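ABC-type branched-chain amino acid transport systems periplasmic component-like protein (Thermomonospora curvata, PDB 4N03) probably binds fatty acids, holding palmitic acid between its two lobes, and probably delivers them to an ABC transporter as its extracytoplasmic substrate-binding component. Local coordinates at residues Val150-Gly155 with Phe276-Gly281; Thr370-Pro375 with Gln388-Glu393; Ala225-Ala230 with Pro250-Asn255; Ser129-Ala134 with Thr146-Asp151. All coordinates share one frame; numbering follows the deposited sequence. Where two conformers were deposited one is given.

Contact 1 of 4, residues Val150-Gly155 with Phe276-Gly281. With PLM (palmitic acid), chain B.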
# COMPACT_ATOMS: atom_id res chain seq x y z
N VAL A 150 0.68 -2.12 -12.71
CA VAL A 150 -0.69 -2.40 -13.07
C VAL A 150 -1.61 -1.25 -12.73
O VAL A 150 -2.48 -0.91 -13.54
CB VAL A 150 -1.14 -3.69 -12.34
CG1 VAL A 150 -2.67 -3.89 -12.34
CG2 VAL A 150 -0.42 -4.89 -12.94
N ASP A 151 -1.43 -0.57 -11.59
CA ASP A 151 -2.25 0.60 -11.29
C ASP A 151 -2.08 1.70 -12.33
O ASP A 151 -3.06 2.32 -12.72
CB ASP A 151 -1.94 1.18 -9.91
CG ASP A 151 -2.54 0.39 -8.77
OD1 ASP A 151 -3.49 -0.38 -8.97
OD2 ASP A 151 -2.02 0.63 -7.65
N MSE A 152 -0.84 2.00 -12.77
CA MSE A 152 -0.67 3.01 -13.80
C MSE A 152 -1.20 2.56 -15.14
O MSE A 152 -1.69 3.39 -15.88
CB MSE A 152 0.81 3.41 -13.93
CG MSE A 152 1.34 4.20 -12.73
SE MSE A 152 0.50 5.94 -12.57
CE MSE A 152 -0.75 5.59 -11.25
N ILE A 153 -1.11 1.28 -15.47
CA ILE A 153 -1.68 0.84 -16.75
C ILE A 153 -3.19 1.05 -16.76
O ILE A 153 -3.76 1.63 -17.68
CB ILE A 153 -1.31 -0.63 -17.00
CG1 ILE A 153 0.21 -0.76 -17.25
CG2 ILE A 153 -2.06 -1.15 -18.21
CD1 ILE A 153 0.70 -2.18 -17.11
N ASN A 154 -3.84 0.57 -15.69
CA ASN A 154 -5.28 0.82 -15.52
C ASN A 154 -5.60 2.31 -15.54
O ASN A 154 -6.52 2.75 -16.19
CB ASN A 154 -5.80 0.15 -14.26
CG ASN A 154 -6.01 -1.35 -14.40
OD1 ASN A 154 -6.36 -1.84 -15.47
ND2 ASN A 154 -5.83 -2.08 -13.32
N GLY A 155 -4.81 3.08 -14.80
CA GLY A 155 -5.07 4.50 -14.72
C GLY A 155 -4.91 5.26 -16.01
O GLY A 155 -5.69 6.13 -16.36
N PHE A 276 -6.62 12.67 -9.24
CA PHE A 276 -7.14 11.35 -9.10
C PHE A 276 -6.05 10.42 -8.60
O PHE A 276 -4.87 10.64 -8.88
CB PHE A 276 -7.67 10.88 -10.48
CG PHE A 276 -8.69 11.81 -11.06
CD1 PHE A 276 -9.99 11.78 -10.58
CD2 PHE A 276 -8.36 12.74 -11.99
CE1 PHE A 276 -10.94 12.63 -11.07
CE2 PHE A 276 -9.29 13.62 -12.47
CZ PHE A 276 -10.60 13.56 -12.01
N ILE A 277 -6.43 9.35 -7.92
CA ILE A 277 -5.54 8.37 -7.36
C ILE A 277 -5.94 6.99 -7.82
O ILE A 277 -7.10 6.59 -7.72
CB ILE A 277 -5.54 8.41 -5.81
CG1 ILE A 277 -5.04 9.75 -5.25
CG2 ILE A 277 -4.75 7.25 -5.21
CD1 ILE A 277 -3.54 9.98 -5.47
N ALA A 278 -4.98 6.25 -8.38
CA ALA A 278 -5.16 4.86 -8.78
C ALA A 278 -4.74 3.98 -7.61
O ALA A 278 -3.64 4.10 -7.12
CB ALA A 278 -4.33 4.54 -9.98
N THR A 279 -5.67 3.15 -7.12
CA THR A 279 -5.40 2.34 -5.96
C THR A 279 -6.25 1.09 -5.96
O THR A 279 -7.42 1.15 -6.34
CB THR A 279 -5.70 3.14 -4.66
OG1 THR A 279 -5.49 2.28 -3.55
CG2 THR A 279 -7.11 3.71 -4.63
N ALA A 280 -5.69 -0.04 -5.52
CA ALA A 280 -6.45 -1.26 -5.36
C ALA A 280 -7.34 -1.24 -4.11
O ALA A 280 -8.17 -2.12 -3.95
CB ALA A 280 -5.52 -2.46 -5.24
N GLY A 281 -7.12 -0.28 -3.20
CA GLY A 281 -7.85 -0.22 -1.94
C GLY A 281 -9.06 0.69 -1.98
O GLY A 281 -9.02 1.77 -2.54
C1 PLM B . 6.50 2.71 -1.36
O1 PLM B . 6.08 1.68 -1.96
O2 PLM B . 7.67 2.86 -0.96
C2 PLM B . 5.49 3.75 -0.94
C3 PLM B . 4.81 3.24 0.40
C4 PLM B . 3.63 4.08 0.82
C5 PLM B . 3.04 3.64 2.12
C6 PLM B . 1.76 4.34 2.62
C7 PLM B . 0.52 3.60 2.13
C8 PLM B . -0.80 4.28 2.39
C9 PLM B . -2.03 3.41 2.19
CA PLM B . -2.63 3.43 0.77
CB PLM B . -3.68 2.26 0.67
CC PLM B . -3.40 1.35 -0.56
CD PLM B . -3.99 -0.05 -0.46
CE PLM B . -3.71 -1.00 -1.61
CF PLM B . -3.77 -2.46 -1.14
CG PLM B . -5.17 -3.06 -1.12
O HOH W 1 -2.89 -0.03 -5.18
O HOH W 2 -1.05 3.06 -7.28
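Beside the fatty-acid pocket, Asp151 of helix 148-161 faces Ala278-Ala280 at the C-terminal end of strand 275-279; no direct hydrogen bond links the two segments, and two waters carry the polar link between them. Both waters donate to the same oxygen, Asp151 OD2. The first, 2.7 Å from OD2, also accepts from Ala280 N; the second lies 2.6 Å from OD2 and gives its other proton to Ala278 O at 2.8 Å. The partner oxygen, OD1, is occupied by the hydroxyls of Thr146 and Thr370, so the whole carboxylate is engaged, and this array of donors would be expected to stabilise its charge. In the alpha/beta lobe of a type I periplasmic binding protein such a helix packs against a face of the central sheet, and here the methyl of Ala278 is the strand's share of that packing. Ala278 CB sits 3.7 Å from Asp151 O, and the selenomethionine Met152, its chain bent at chi2 and chi3, brings CE to 3.9 Å from Ala278 CB. Beyond the strand the backbone turns at an ST turn. Thr279 OG1, anti to its own backbone N (chi1 177°), accepts from Gly281 N at 3.1 Å with an N-H...O angle of 161°, and the same oxygen approaches atom CC of palmitic acid to 3.8 Å.

Contact 2 of 4, residues Thr370-Pro375 with Gln388-Glu393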
# COMPACT_ATOMS: atom_id res chain seq x y z
N THR A 370 -8.09 -2.07 -10.14
CA THR A 370 -7.72 -0.76 -9.62
C THR A 370 -8.94 0.14 -9.58
O THR A 370 -9.68 0.24 -10.54
CB THR A 370 -6.70 -0.11 -10.60
OG1 THR A 370 -5.55 -0.97 -10.73
CG2 THR A 370 -6.27 1.28 -10.18
N TYR A 371 -9.16 0.79 -8.41
CA TYR A 371 -10.11 1.90 -8.29
C TYR A 371 -9.49 3.17 -8.73
O TYR A 371 -8.25 3.33 -8.64
CB TYR A 371 -10.50 2.15 -6.82
CG TYR A 371 -11.23 1.06 -6.10
CD1 TYR A 371 -10.55 0.07 -5.42
CD2 TYR A 371 -12.63 1.05 -6.01
CE1 TYR A 371 -11.21 -0.92 -4.72
CE2 TYR A 371 -13.29 0.07 -5.31
CZ TYR A 371 -12.59 -0.89 -4.64
OH TYR A 371 -13.30 -1.85 -3.95
N ILE A 372 -10.29 4.11 -9.22
CA ILE A 372 -9.84 5.51 -9.31
C ILE A 372 -10.62 6.25 -8.20
O ILE A 372 -11.86 6.18 -8.18
CB ILE A 372 -10.12 6.16 -10.66
CG1 ILE A 372 -9.54 5.35 -11.79
CG2 ILE A 372 -9.62 7.61 -10.63
CD1 ILE A 372 -8.03 5.21 -11.78
N ILE A 373 -9.93 6.94 -7.33
CA ILE A 373 -10.52 7.71 -6.26
C ILE A 373 -10.11 9.16 -6.41
O ILE A 373 -9.16 9.50 -7.13
CB ILE A 373 -10.20 7.13 -4.85
CG1 ILE A 373 -8.79 7.39 -4.43
CG2 ILE A 373 -10.58 5.66 -4.78
CD1 ILE A 373 -8.50 6.95 -3.03
N LYS A 374 -10.79 10.06 -5.71
CA LYS A 374 -10.35 11.45 -5.62
C LYS A 374 -10.50 11.93 -4.18
O LYS A 374 -11.42 11.50 -3.43
CB LYS A 374 -11.11 12.37 -6.55
CG LYS A 374 -12.59 12.47 -6.19
CD LYS A 374 -13.37 13.38 -7.10
CE LYS A 374 -13.02 14.86 -6.96
NZ LYS A 374 -13.35 15.44 -5.61
N PRO A 375 -9.65 12.87 -3.78
CA PRO A 375 -9.87 13.60 -2.53
C PRO A 375 -11.23 14.27 -2.47
O PRO A 375 -11.70 14.80 -3.47
CB PRO A 375 -8.75 14.61 -2.53
CG PRO A 375 -7.69 14.01 -3.36
CD PRO A 375 -8.43 13.33 -4.47
N GLN A 388 -15.23 2.56 -10.03
CA GLN A 388 -15.19 1.30 -9.29
C GLN A 388 -14.06 0.43 -9.83
O GLN A 388 -13.63 0.54 -10.98
CB GLN A 388 -16.51 0.51 -9.45
CG GLN A 388 -17.70 1.14 -8.73
CD GLN A 388 -17.57 1.15 -7.20
OE1 GLN A 388 -16.83 0.38 -6.59
NE2 GLN A 388 -18.33 2.00 -6.58
N ALA A 389 -13.53 -0.44 -8.98
CA ALA A 389 -12.36 -1.23 -9.34
C ALA A 389 -12.55 -1.98 -10.64
O ALA A 389 -13.57 -2.62 -10.85
CB ALA A 389 -11.99 -2.19 -8.25
N PHE A 390 -11.56 -1.89 -11.52
CA PHE A 390 -11.61 -2.51 -12.83
C PHE A 390 -10.24 -3.03 -13.22
O PHE A 390 -9.22 -2.51 -12.82
CB PHE A 390 -12.14 -1.54 -13.89
CG PHE A 390 -11.20 -0.40 -14.19
CD1 PHE A 390 -11.15 0.70 -13.36
CD2 PHE A 390 -10.28 -0.45 -15.26
CE1 PHE A 390 -10.25 1.72 -13.59
CE2 PHE A 390 -9.37 0.58 -15.47
CZ PHE A 390 -9.35 1.64 -14.60
N GLU A 391 -10.26 -4.03 -14.08
CA GLU A 391 -9.08 -4.56 -14.74
C GLU A 391 -9.19 -4.32 -16.22
O GLU A 391 -10.02 -4.94 -16.88
CB GLU A 391 -8.95 -6.03 -14.42
CG GLU A 391 -7.78 -6.70 -15.12
CD GLU A 391 -7.63 -8.16 -14.78
OE1 GLU A 391 -8.43 -8.73 -13.98
OE2 GLU A 391 -6.62 -8.70 -15.26
N SER A 392 -8.44 -3.38 -16.73
CA SER A 392 -8.36 -3.21 -18.18
C SER A 392 -7.78 -4.42 -18.88
O SER A 392 -7.00 -5.13 -18.32
CB SER A 392 -7.56 -1.97 -18.55
OG SER A 392 -6.20 -2.06 -18.21
N GLU A 393 -8.20 -4.63 -20.12
CA GLU A 393 -7.53 -5.64 -20.97
C GLU A 393 -6.05 -5.39 -21.08
O GLU A 393 -5.25 -6.32 -21.07
CB GLU A 393 -8.18 -5.71 -22.34
CG GLU A 393 -9.58 -6.28 -22.32
CD GLU A 393 -9.69 -7.67 -21.72
OE1 GLU A 393 -9.01 -8.62 -22.20
OE2 GLU A 393 -10.48 -7.85 -20.76
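Different chi1 wells set the start of two side chains: Tyr371 CG stands anti to its carbonyl carbon (chi1 -64°), whereas Phe390 CG lies between its own backbone N and carbonyl carbon (chi1 69°). The two segments belong to a beta hairpin, strands 370-375 and 383-390, that finishes the mixed sheet with its antiparallel edge. Thr370 and Phe390 form a hydrogen-bonded antiparallel pair. Thr370 N donates to Phe390 O at 2.9 Å, nearly straight at 171°, and Phe390 N returns a bond to Thr370 O at 3.0 Å. That second carbonyl is shared, since Ala389 CA also points a hydrogen at Thr370 O from 3.3 Å. The oxygen meets the Phe390 ring obliquely as well, with CD1 3.2 Å from Thr370 O. Helix 148-161 lies on this side of the hairpin, where Trp158 touches both Phe390 and Ile372, and Asn154 donates to Thr370 OG1. Further along, Ile372 CG1 reaches the edge of the Phe390 ring, 4.1 Å from CE1. The Tyr371 ring is held at its far end by a bond from OH to Gly354 O, and over the centre of one of its faces, almost exactly on the ring normal, sits Ala389 CB, 3.7 Å from the centroid.

Contact 3 of 4, residues Ala225-Ala230 with Pro250-Asn255. With PLM (palmitic acid), chain B.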
# COMPACT_ATOMS: atom_id res chain seq x y z
N ALA A 225 -0.93 15.27 -19.35
CA ALA A 225 -1.37 14.71 -18.08
C ALA A 225 -0.15 14.57 -17.24
O ALA A 225 0.97 14.40 -17.74
CB ALA A 225 -2.05 13.35 -18.28
N ILE A 226 -0.34 14.67 -15.92
CA ILE A 226 0.74 14.63 -14.94
C ILE A 226 0.52 13.41 -14.08
O ILE A 226 -0.55 13.29 -13.46
CB ILE A 226 0.76 15.89 -14.06
CG1 ILE A 226 0.97 17.15 -14.93
CG2 ILE A 226 1.81 15.79 -12.98
CD1 ILE A 226 0.69 18.45 -14.18
N LEU A 227 1.48 12.54 -13.95
CA LEU A 227 1.44 11.35 -13.11
C LEU A 227 2.43 11.54 -11.99
O LEU A 227 3.49 12.15 -12.18
CB LEU A 227 1.76 10.08 -13.91
CG LEU A 227 0.62 9.50 -14.73
CD1 LEU A 227 -0.11 10.46 -15.65
CD2 LEU A 227 1.15 8.31 -15.52
N LEU A 228 2.06 11.06 -10.80
CA LEU A 228 2.86 11.28 -9.61
C LEU A 228 2.96 10.03 -8.78
O LEU A 228 1.95 9.53 -8.29
CB LEU A 228 2.29 12.40 -8.76
CG LEU A 228 3.06 12.75 -7.48
CD1 LEU A 228 4.48 13.25 -7.77
CD2 LEU A 228 2.34 13.77 -6.63
N SER A 229 4.17 9.57 -8.53
CA SER A 229 4.44 8.48 -7.61
C SER A 229 5.37 8.97 -6.55
O SER A 229 6.59 9.00 -6.69
CB SER A 229 5.00 7.26 -8.35
OG SER A 229 4.15 6.87 -9.41
N ALA A 230 4.75 9.48 -5.49
CA ALA A 230 5.45 10.14 -4.39
C ALA A 230 4.49 10.09 -3.19
O ALA A 230 3.58 9.24 -3.16
CB ALA A 230 5.78 11.55 -4.78
N PRO A 250 -4.97 16.95 -16.07
CA PRO A 250 -5.28 16.09 -14.94
C PRO A 250 -4.02 15.55 -14.28
O PRO A 250 -2.99 15.35 -14.96
CB PRO A 250 -6.07 14.96 -15.61
CG PRO A 250 -5.47 14.85 -16.95
CD PRO A 250 -5.24 16.29 -17.36
N ILE A 251 -4.12 15.30 -12.98
CA ILE A 251 -3.10 14.66 -12.19
C ILE A 251 -3.56 13.31 -11.76
O ILE A 251 -4.67 13.18 -11.24
CB ILE A 251 -2.69 15.52 -10.96
CG1 ILE A 251 -2.12 16.87 -11.40
CG2 ILE A 251 -1.68 14.79 -10.12
CD1 ILE A 251 -2.04 17.91 -10.30
N LEU A 252 -2.75 12.28 -11.97
CA LEU A 252 -3.03 10.91 -11.56
C LEU A 252 -1.91 10.43 -10.69
O LEU A 252 -0.76 10.37 -11.12
CB LEU A 252 -3.16 10.01 -12.80
CG LEU A 252 -3.38 8.53 -12.54
CD1 LEU A 252 -4.73 8.29 -11.88
CD2 LEU A 252 -3.19 7.73 -13.81
N GLY A 253 -2.20 10.08 -9.44
CA GLY A 253 -1.23 9.62 -8.49
C GLY A 253 -1.31 8.16 -8.19
O GLY A 253 -2.36 7.54 -8.30
N SER A 254 -0.19 7.62 -7.74
CA SER A 254 -0.14 6.31 -7.16
C SER A 254 -0.84 6.37 -5.77
O SER A 254 -1.18 7.42 -5.26
CB SER A 254 1.29 5.83 -7.04
OG SER A 254 1.93 5.67 -8.29
N ASN A 255 -1.00 5.19 -5.18
CA ASN A 255 -1.96 5.06 -4.09
C ASN A 255 -1.65 5.81 -2.83
O ASN A 255 -2.55 6.03 -2.01
CB ASN A 255 -2.30 3.59 -3.80
CG ASN A 255 -1.14 2.79 -3.24
OD1 ASN A 255 -0.33 3.31 -2.50
ND2 ASN A 255 -1.09 1.50 -3.58
C1 PLM B . 6.50 2.71 -1.36
O1 PLM B . 6.08 1.68 -1.96
O2 PLM B . 7.67 2.86 -0.96
C2 PLM B . 5.49 3.75 -0.94
C3 PLM B . 4.81 3.24 0.40
C4 PLM B . 3.63 4.08 0.82
C5 PLM B . 3.04 3.64 2.12
C6 PLM B . 1.76 4.34 2.62
C7 PLM B . 0.52 3.60 2.13
C8 PLM B . -0.80 4.28 2.39
C9 PLM B . -2.03 3.41 2.19
CA PLM B . -2.63 3.43 0.77
CB PLM B . -3.68 2.26 0.67
CC PLM B . -3.40 1.35 -0.56
CD PLM B . -3.99 -0.05 -0.46
CE PLM B . -3.71 -1.00 -1.61
CF PLM B . -3.77 -2.46 -1.14
CG PLM B . -5.17 -3.06 -1.12
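A beta-alpha-beta crossover places strand 225-229 beside strand 251-253, with Ile226 level with Ile251, Leu227 with Leu252 and Leu228 with Gly253, and it shows how parallel neighbours share their bonds. Ile226 and Leu228 use both their N-H and their C=O groups toward the second strand. Ile226 N donates to Pro250 O at 2.9 Å, and Leu252 N to Ile226 O at 2.8 Å; Leu228 N then takes Leu252 O, and Ser254 N closes the series on Leu228 O, again at 2.9 Å. Three of these bonds run nearly along the C=O axis, while the donor at Leu252 O is tilted from the carbonyl plane. That same oxygen receives a CA-H contact from Leu227 CA at 3.1 Å. On one face Ile226 CB rests 4.0 Å from Ile251 CG1, and the connecting helix 232-244 covers both residues through Leu238. The other face carries Leu227 and Leu252, side by side and pointing the same way, and there Leu227 meets Met152 and Val156 of helix 148-161. At the C-terminal ends, Ser229 and Ser254 both hold OG beside their own backbone N (chi1 -54° and -63°), and the hydroxyls meet at 2.8 Å in a hydrogen bond that either could donate; Ser229 OG is also bonded to His173 NE2. One residue on, Asn255 CG lies 3.8 Å from CC of palmitic acid. Ligand contacts made just past the ends of parallel strands are characteristic of the Rossmann-like lobes of periplasmic binding proteins.

Contact 4 of 4, residues Ser129-Ala134 with Thr146-Asp151. With PLM (palmitic acid), chain B.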
# COMPACT_ATOMS: atom_id res chain seq x y z
N SER A 129 3.29 -2.71 3.23
CA SER A 129 2.52 -1.58 2.61
C SER A 129 3.47 -0.94 1.60
O SER A 129 4.23 -0.01 1.83
CB SER A 129 2.02 -0.59 3.65
OG SER A 129 1.14 -1.21 4.55
N ALA A 130 3.53 -1.61 0.45
CA ALA A 130 4.49 -1.44 -0.60
C ALA A 130 4.05 -2.34 -1.75
O ALA A 130 3.68 -3.47 -1.52
CB ALA A 130 5.85 -1.83 -0.14
N TRP A 131 4.05 -1.82 -2.94
CA TRP A 131 3.45 -2.51 -4.06
C TRP A 131 4.33 -2.62 -5.31
O TRP A 131 3.85 -2.79 -6.40
CB TRP A 131 2.05 -1.93 -4.33
CG TRP A 131 1.14 -2.15 -3.17
CD1 TRP A 131 0.53 -3.30 -2.91
CD2 TRP A 131 0.87 -1.28 -2.04
NE1 TRP A 131 -0.16 -3.25 -1.72
CE2 TRP A 131 0.08 -2.01 -1.15
CE3 TRP A 131 1.26 0.01 -1.68
CZ2 TRP A 131 -0.38 -1.47 0.06
CZ3 TRP A 131 0.80 0.54 -0.51
CH2 TRP A 131 -0.01 -0.19 0.35
N THR A 132 5.64 -2.54 -5.10
CA THR A 132 6.54 -2.79 -6.18
C THR A 132 6.52 -4.26 -6.60
O THR A 132 6.45 -5.18 -5.80
CB THR A 132 7.96 -2.37 -5.78
OG1 THR A 132 8.83 -2.54 -6.90
CG2 THR A 132 8.54 -3.17 -4.63
N THR A 133 6.75 -4.48 -7.91
CA THR A 133 6.96 -5.82 -8.44
C THR A 133 8.27 -6.41 -7.93
O THR A 133 8.44 -7.63 -7.97
CB THR A 133 6.99 -5.79 -9.96
OG1 THR A 133 7.94 -4.81 -10.41
CG2 THR A 133 5.63 -5.42 -10.49
N ALA A 134 9.16 -5.58 -7.38
CA ALA A 134 10.38 -6.09 -6.83
C ALA A 134 10.16 -6.99 -5.63
O ALA A 134 11.07 -7.69 -5.21
CB ALA A 134 11.34 -4.96 -6.53
N THR A 146 -2.92 -4.79 -6.12
CA THR A 146 -2.20 -4.67 -7.38
C THR A 146 -0.76 -4.23 -7.12
O THR A 146 -0.42 -3.71 -6.03
CB THR A 146 -2.86 -3.58 -8.23
OG1 THR A 146 -2.91 -2.42 -7.38
CG2 THR A 146 -4.24 -3.93 -8.69
N THR A 147 0.09 -4.38 -8.12
CA THR A 147 1.38 -3.73 -8.14
C THR A 147 1.29 -2.37 -8.82
O THR A 147 0.35 -2.08 -9.55
CB THR A 147 2.42 -4.64 -8.80
OG1 THR A 147 1.94 -5.15 -10.04
CG2 THR A 147 2.74 -5.77 -7.87
N TYR A 148 2.31 -1.55 -8.59
CA TYR A 148 2.25 -0.16 -9.02
C TYR A 148 2.10 0.03 -10.50
O TYR A 148 1.48 0.95 -11.00
CB TYR A 148 3.49 0.58 -8.58
CG TYR A 148 3.57 0.86 -7.11
CD1 TYR A 148 2.52 1.47 -6.39
CD2 TYR A 148 4.68 0.50 -6.40
CE1 TYR A 148 2.63 1.73 -5.04
CE2 TYR A 148 4.78 0.78 -5.05
CZ TYR A 148 3.75 1.41 -4.36
OH TYR A 148 3.79 1.71 -3.01
N ASP A 149 2.80 -0.82 -11.28
CA ASP A 149 2.73 -0.83 -12.73
C ASP A 149 1.32 -1.07 -13.24
O ASP A 149 0.83 -0.33 -14.06
CB ASP A 149 3.76 -1.75 -13.37
CG ASP A 149 3.83 -3.16 -12.83
OD1 ASP A 149 3.05 -3.53 -11.93
OD2 ASP A 149 4.73 -3.89 -13.33
N VAL A 150 0.68 -2.12 -12.71
CA VAL A 150 -0.69 -2.40 -13.07
C VAL A 150 -1.61 -1.25 -12.73
O VAL A 150 -2.48 -0.91 -13.54
CB VAL A 150 -1.14 -3.69 -12.34
CG1 VAL A 150 -2.67 -3.89 -12.34
CG2 VAL A 150 -0.42 -4.89 -12.94
N ASP A 151 -1.43 -0.57 -11.59
CA ASP A 151 -2.25 0.60 -11.29
C ASP A 151 -2.08 1.70 -12.33
O ASP A 151 -3.06 2.32 -12.72
CB ASP A 151 -1.94 1.18 -9.91
CG ASP A 151 -2.54 0.39 -8.77
OD1 ASP A 151 -3.49 -0.38 -8.97
OD2 ASP A 151 -2.02 0.63 -7.65
C1 PLM B . 6.50 2.71 -1.36
O1 PLM B . 6.08 1.68 -1.96
O2 PLM B . 7.67 2.86 -0.96
C2 PLM B . 5.49 3.75 -0.94
C3 PLM B . 4.81 3.24 0.40
C4 PLM B . 3.63 4.08 0.82
C5 PLM B . 3.04 3.64 2.12
C6 PLM B . 1.76 4.34 2.62
C7 PLM B . 0.52 3.60 2.13
C8 PLM B . -0.80 4.28 2.39
C9 PLM B . -2.03 3.41 2.19
CA PLM B . -2.63 3.43 0.77
CB PLM B . -3.68 2.26 0.67
CC PLM B . -3.40 1.35 -0.56
CD PLM B . -3.99 -0.05 -0.46
CE PLM B . -3.71 -1.00 -1.61
CF PLM B . -3.77 -2.46 -1.14
CG PLM B . -5.17 -3.06 -1.12
O HOH W 3 7.09 -2.90 -12.12
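Trp131 and Tyr148 meet where the chain crosses from one lobe of this periplasmic-binding fold to the other, at the N-terminal end of helix 148-161 and against the bound palmitic acid. The aromatic contacts come first. Trp131 CB sits over the centre of the Tyr148 ring, 3.7 Å from its centroid, and the edge of the Trp131 indole is turned toward the face of the Tyr148 ring in an offset edge-to-face pair, planes at 85°. One indole face lies on Ser129 C; the opposite face carries palmitic acid, with CE 3.6 Å above the plane toward the rim. Among the hydrogen bonds, Tyr148 N donates to Trp131 O at 3.0 Å, joining the loop to the first turn of the helix. Tyr148 OH gives a short bond of 2.5 Å to O1 of palmitic acid, which lies in the plane of the phenol ring; Tyr84 and Ser109 also bond the ligand. Asp149 OD1 is gripped twice, by Thr147 OG1 at 2.7 Å and by Val150 N, which fixes the carboxylate at the helix start. Its other oxygen, OD2, is bonded to Tyr398 OH. Packing completes the contact: Thr133 and Asp149 reach toward each other tip to tip, methyl CG2 of Thr133 lying 3.3 Å from Asp149 OD2.

Overall arrangement
Contacts 1, 3 and 4 are buried and contact 2 is only partly so, since the hairpin whose open end it pairs forms an edge of the sheet. That sheet relates three of them: strand 275-279 of contact 1 lies between strand 251-253 of contact 3 and strand 370-375 of contact 2, bonded to both through its backbone. Helix 148-161 serves contacts 1 and 4, which share Val150 and Asp151. Chemistry follows position. Direct backbone bonds join the strands, with aliphatic packing in contact 3 and alkyl-aromatic packing in contact 2; water-mediated bonding joins helix to sheet, and aromatic packing with a hydroxyl-carboxyl bond marks the ligand cleft. Asp151 and Thr370 tie contacts 1, 2 and 4 together.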